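Long-range contact in putative transcriptional regulator (Clostridium difficile, PDB 3QI7), which is of unknown function but, with its periplasmic-binding-protein-like fold, probably binds a small ligand, perhaps a sugar, and may be a surface lipoprotein: residues I9-V17 against I315-K323. Numbering follows the deposited sequence.
Sequences IIDDFKVAV and IYLATEMVK
Val322 lays its CG1 methyl almost exactly over the middle of the Phe13 ring, 3.5 Å from the CG1 atom to the ring centroid. The methyl lies only 4° off the ring normal, a textbook CH-pi contact. Both torsions matter here. CG of Phe13 stands between the backbone N and the carbonyl carbon (chi1 64°), which turns the ring toward the helix, while Val322 carries CG1 anti to its own N, and the ring and the valine pass alongside each other, pointing opposite ways. The edge of the same ring meets Lys323: its CG comes within 4.0 Å of Phe13 CE1, the two side chains crossing at about a right angle, and the extended remainder carries NZ on to a hydrogen bond with OE1 of Gln57. Ahead of the ring in the chain, Ile10 rests its CG1 4.0 Å from the carbonyl O of Lys323, a looser contact at the solvent-exposed start of the segment.

Further along the strand the side chains shrink to branched methyls. Val15 spreads its two branches over different partners, CG1 on Ala318 CB at 4.0 Å and CG2 beside the hydroxyl of Thr319; that hydroxyl is itself hydrogen-bonded to Tyr39 OH. Val17 then sets CG2 crosswise against CG1 of Ile315 at 3.7 Å, and Val32 and Met35 of helix 26-42 extend this apolar layer.

No hydrogen bond joins strand and helix, so alternate strand residues Phe13, Val15 and Val17 mate with the helix by packing alone. The axes of strand 13-17 and helix 315-323 approach to 9.4 Å and run nearly antiparallel, at 152°. Helix 306-324, from late in the chain, laid on the first strand of a mainly parallel sheet, with helix 26-42 beside it, is the alpha/beta layering of a Rossmann-like lobe in the periplasmic-binding-protein fold.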
ATOM      1  N   ILE A   9     -10.733 -17.578  30.066  1.00 52.65           N
ATOM      2  CA  ILE A   9     -10.182 -16.189  29.986  1.00 54.13           C
ATOM      3  C   ILE A   9      -8.821 -16.156  29.263  1.00 53.48           C
ATOM      4  O   ILE A   9      -7.792 -16.526  29.839  1.00 54.04           O
ATOM      5  CB  ILE A   9     -10.031 -15.575  31.388  1.00 52.56           C
ATOM      6  N   ILE A  10      -8.828 -15.723  28.003  1.00 53.65           N
ATOM      7  CA  ILE A  10      -7.595 -15.506  27.222  1.00 51.23           C
ATOM      8  C   ILE A  10      -6.625 -14.575  27.985  1.00 49.11           C
ATOM      9  O   ILE A  10      -7.028 -13.514  28.451  1.00 46.02           O
ATOM     10  CB  ILE A  10      -7.935 -14.876  25.813  1.00 51.77           C
ATOM     11  CG1 ILE A  10      -8.696 -15.867  24.918  1.00 51.03           C
ATOM     12  CG2 ILE A  10      -6.677 -14.355  25.080  1.00 50.57           C
ATOM     13  CD1 ILE A  10      -7.950 -17.179  24.647  1.00 53.20           C
ATOM     14  N   ASP A  11      -5.359 -14.983  28.106  1.00 47.67           N
ATOM     15  CA  ASP A  11      -4.324 -14.159  28.731  1.00 47.58           C
ATOM     16  C   ASP A  11      -4.132 -12.834  27.985  1.00 46.28           C
ATOM     17  O   ASP A  11      -4.293 -12.754  26.762  1.00 43.85           O
ATOM     18  CB  ASP A  11      -2.964 -14.876  28.740  1.00 48.77           C
ATOM     19  CG  ASP A  11      -2.909 -16.073  29.695  1.00 56.10           C
ATOM     20  OD1 ASP A  11      -3.697 -16.143  30.662  1.00 63.70           O
ATOM     21  OD2 ASP A  11      -2.045 -16.943  29.476  1.00 57.97           O
ATOM     22  N   ASP A  12      -3.751 -11.802  28.721  1.00 43.83           N
ATOM     23  CA  ASP A  12      -3.333 -10.560  28.093  1.00 44.45           C
ATOM     24  C   ASP A  12      -2.169 -10.869  27.146  1.00 40.79           C
ATOM     25  O   ASP A  12      -1.354 -11.756  27.424  1.00 43.35           O
ATOM     26  CB  ASP A  12      -2.945  -9.541  29.156  1.00 44.88           C
ATOM     27  CG  ASP A  12      -4.129  -9.125  30.035  1.00 50.13           C
ATOM     28  OD1 ASP A  12      -5.312  -9.360  29.654  1.00 44.59           O
ATOM     29  OD2 ASP A  12      -3.864  -8.551  31.112  1.00 49.45           O
ATOM     30  N   PHE A  13      -2.111 -10.191  26.007  1.00 37.01           N
ATOM     31  CA  PHE A  13      -1.172 -10.629  24.981  1.00 35.39           C
ATOM     32  C   PHE A  13      -0.482  -9.487  24.270  1.00 33.60           C
ATOM     33  O   PHE A  13      -0.870  -8.327  24.410  1.00 33.12           O
ATOM     34  CB  PHE A  13      -1.871 -11.585  23.999  1.00 35.21           C
ATOM     35  CG  PHE A  13      -2.987 -10.960  23.211  1.00 34.80           C
ATOM     36  CD1 PHE A  13      -4.269 -10.845  23.749  1.00 31.49           C
ATOM     37  CD2 PHE A  13      -2.763 -10.502  21.910  1.00 37.28           C
ATOM     38  CE1 PHE A  13      -5.311 -10.296  23.019  1.00 31.80           C
ATOM     39  CE2 PHE A  13      -3.803  -9.935  21.166  1.00 30.51           C
ATOM     40  CZ  PHE A  13      -5.088  -9.840  21.727  1.00 30.74           C
ATOM     41  N   LYS A  14       0.583  -9.816  23.548  1.00 32.77           N
ATOM     42  CA  LYS A  14       1.262  -8.835  22.679  1.00 31.14           C
ATOM     43  C   LYS A  14       1.119  -9.231  21.198  1.00 31.13           C
ATOM     44  O   LYS A  14       1.152 -10.427  20.842  1.00 33.46           O
ATOM     45  CB  LYS A  14       2.746  -8.716  23.046  1.00 32.81           C
ATOM     46  CG  LYS A  14       3.039  -8.255  24.479  1.00 37.64           C
ATOM     47  CD  LYS A  14       4.546  -8.080  24.673  1.00 39.20           C
ATOM     48  CE  LYS A  14       4.914  -7.635  26.097  1.00 44.28           C
ATOM     49  NZ  LYS A  14       6.244  -8.191  26.467  1.00 39.94           N
ATOM     50  N   VAL A  15       0.901  -8.227  20.363  1.00 28.66           N
ATOM     51  CA  VAL A  15       1.003  -8.363  18.917  1.00 29.21           C
ATOM     52  C   VAL A  15       2.300  -7.680  18.498  1.00 27.10           C
ATOM     53  O   VAL A  15       2.430  -6.463  18.591  1.00 26.36           O
ATOM     54  CB  VAL A  15      -0.198  -7.723  18.201  1.00 28.79           C
ATOM     55  CG1 VAL A  15      -0.056  -7.874  16.675  1.00 29.55           C
ATOM     56  CG2 VAL A  15      -1.522  -8.385  18.673  1.00 30.34           C
ATOM     57  N   ALA A  16       3.276  -8.466  18.079  1.00 27.01           N
ATOM     58  CA  ALA A  16       4.546  -7.900  17.651  1.00 28.35           C
ATOM     59  C   ALA A  16       4.403  -7.458  16.200  1.00 27.25           C
ATOM     60  O   ALA A  16       3.839  -8.199  15.404  1.00 25.86           O
ATOM     61  CB  ALA A  16       5.687  -8.929  17.807  1.00 28.10           C
ATOM     62  N   VAL A  17       4.910  -6.265  15.878  1.00 25.18           N
ATOM     63  CA  VAL A  17       4.829  -5.710  14.550  1.00 25.64           C
ATOM     64  C   VAL A  17       6.215  -5.262  14.101  1.00 27.35           C
ATOM     65  O   VAL A  17       6.815  -4.372  14.704  1.00 26.16           O
ATOM     66  CB  VAL A  17       3.833  -4.508  14.472  1.00 24.55           C
ATOM     67  CG1 VAL A  17       3.703  -4.050  13.058  1.00 21.33           C
ATOM     68  CG2 VAL A  17       2.453  -4.917  15.030  1.00 18.77           C
ATOM     69  N   ILE A 315      -2.854  -5.841  11.941  1.00 19.88           N
ATOM     70  CA  ILE A 315      -2.899  -5.723  13.419  1.00 22.65           C
ATOM     71  C   ILE A 315      -4.318  -6.029  13.974  1.00 22.18           C
ATOM     72  O   ILE A 315      -4.463  -6.779  14.941  1.00 23.86           O
ATOM     73  CB  ILE A 315      -2.398  -4.337  13.880  1.00 24.03           C
ATOM     74  CG1 ILE A 315      -0.902  -4.192  13.552  1.00 22.58           C
ATOM     75  CG2 ILE A 315      -2.648  -4.131  15.393  1.00 25.99           C
ATOM     76  CD1 ILE A 315      -0.452  -2.766  13.452  1.00 18.93           C
ATOM     77  N   TYR A 316      -5.344  -5.439  13.368  1.00 23.22           N
ATOM     78  CA  TYR A 316      -6.732  -5.648  13.795  1.00 21.58           C
ATOM     79  C   TYR A 316      -7.134  -7.105  13.657  1.00 23.79           C
ATOM     80  O   TYR A 316      -7.837  -7.644  14.516  1.00 23.37           O
ATOM     81  CB  TYR A 316      -7.713  -4.782  12.981  1.00 22.97           C
ATOM     82  CG  TYR A 316      -7.782  -3.308  13.360  1.00 21.18           C
ATOM     83  CD1 TYR A 316      -7.844  -2.892  14.681  1.00 26.87           C
ATOM     84  CD2 TYR A 316      -7.817  -2.347  12.391  1.00 26.98           C
ATOM     85  CE1 TYR A 316      -7.922  -1.518  15.017  1.00 29.58           C
ATOM     86  CE2 TYR A 316      -7.886  -1.000  12.704  1.00 26.82           C
ATOM     87  CZ  TYR A 316      -7.943  -0.589  14.015  1.00 32.09           C
ATOM     88  OH  TYR A 316      -8.007   0.761  14.272  1.00 33.17           O
ATOM     89  N   LEU A 317      -6.680  -7.757  12.583  1.00 21.92           N
ATOM     90  CA  LEU A 317      -6.988  -9.164  12.339  1.00 24.93           C
ATOM     91  C   LEU A 317      -6.313 -10.042  13.379  1.00 25.62           C
ATOM     92  O   LEU A 317      -6.946 -10.953  13.943  1.00 27.94           O
ATOM     93  CB  LEU A 317      -6.503  -9.567  10.934  1.00 25.81           C
ATOM     94  CG  LEU A 317      -7.217 -10.628  10.116  1.00 33.82           C
ATOM     95  CD1 LEU A 317      -8.754 -10.541  10.194  1.00 25.88           C
ATOM     96  CD2 LEU A 317      -6.715 -10.480   8.664  1.00 31.08           C
ATOM     97  N   ALA A 318      -5.018  -9.808  13.597  1.00 25.73           N
ATOM     98  CA  ALA A 318      -4.275 -10.569  14.604  1.00 24.73           C
ATOM     99  C   ALA A 318      -4.979 -10.475  15.962  1.00 25.72           C
ATOM    100  O   ALA A 318      -5.231 -11.478  16.615  1.00 25.40           O
ATOM    101  CB  ALA A 318      -2.824 -10.073  14.719  1.00 27.28           C
ATOM    102  N   THR A 319      -5.301  -9.262  16.391  1.00 25.53           N
ATOM    103  CA  THR A 319      -6.016  -9.051  17.672  1.00 27.59           C
ATOM    104  C   THR A 319      -7.336  -9.842  17.752  1.00 28.14           C
ATOM    105  O   THR A 319      -7.631 -10.516  18.759  1.00 30.81           O
ATOM    106  CB  THR A 319      -6.266  -7.546  17.891  1.00 28.10           C
ATOM    107  OG1 THR A 319      -4.998  -6.881  17.914  1.00 31.45           O
ATOM    108  CG2 THR A 319      -7.028  -7.282  19.209  1.00 28.38           C
ATOM    109  N   GLU A 320      -8.124  -9.775  16.688  1.00 27.68           N
ATOM    110  CA  GLU A 320      -9.404 -10.465  16.643  1.00 28.34           C
ATOM    111  C   GLU A 320      -9.180 -11.967  16.703  1.00 28.40           C
ATOM    112  O   GLU A 320      -9.924 -12.704  17.371  1.00 25.49           O
ATOM    113  CB  GLU A 320     -10.149 -10.101  15.362  1.00 29.10           C
ATOM    114  CG  GLU A 320     -11.487 -10.817  15.126  1.00 31.46           C
ATOM    115  CD  GLU A 320     -12.636 -10.247  15.937  1.00 40.26           C
ATOM    116  OE1 GLU A 320     -12.500  -9.128  16.461  1.00 40.54           O
ATOM    117  OE2 GLU A 320     -13.689 -10.932  16.030  1.00 44.79           O
HETATM  118  N   MSE A 321      -8.164 -12.414  15.968  1.00 28.21           N
HETATM  119  CA  MSE A 321      -7.866 -13.845  15.894  1.00 29.01           C
HETATM  120  C   MSE A 321      -7.446 -14.382  17.257  1.00 31.10           C
HETATM  121  O   MSE A 321      -7.853 -15.486  17.640  1.00 31.10           O
HETATM  122  CB  MSE A 321      -6.763 -14.119  14.842  1.00 28.13           C
HETATM  123  CG  MSE A 321      -7.246 -14.002  13.406  1.00 22.36           C
HETATM  124 SE   MSE A 321      -5.746 -14.103  12.118  0.75 29.12          SE
HETATM  125  CE  MSE A 321      -5.740 -16.084  12.051  1.00 21.08           C
ATOM    126  N   VAL A 322      -6.608 -13.631  17.970  1.00 29.21           N
ATOM    127  CA  VAL A 322      -6.164 -14.052  19.300  1.00 30.36           C
ATOM    128  C   VAL A 322      -7.350 -14.002  20.284  1.00 30.79           C
ATOM    129  O   VAL A 322      -7.601 -14.969  20.973  1.00 31.97           O
ATOM    130  CB  VAL A 322      -4.949 -13.232  19.828  1.00 31.70           C
ATOM    131  CG1 VAL A 322      -4.591 -13.685  21.245  1.00 31.37           C
ATOM    132  CG2 VAL A 322      -3.725 -13.399  18.891  1.00 27.29           C
ATOM    133  N   LYS A 323      -8.117 -12.919  20.291  1.00 30.27           N
ATOM    134  CA  LYS A 323      -9.273 -12.834  21.197  1.00 33.82           C
ATOM    135  C   LYS A 323     -10.311 -13.921  20.949  1.00 34.24           C
ATOM    136  O   LYS A 323     -10.894 -14.443  21.904  1.00 35.34           O
ATOM    137  CB  LYS A 323      -9.933 -11.446  21.161  1.00 34.51           C
ATOM    138  CG  LYS A 323      -9.205 -10.431  22.000  1.00 35.77           C
ATOM    139  CD  LYS A 323      -9.773  -9.023  21.795  1.00 40.34           C
ATOM    140  CE  LYS A 323      -9.250  -8.072  22.850  1.00 41.91           C
ATOM    141  NZ  LYS A 323      -9.682  -6.684  22.570  1.00 45.83           N
TER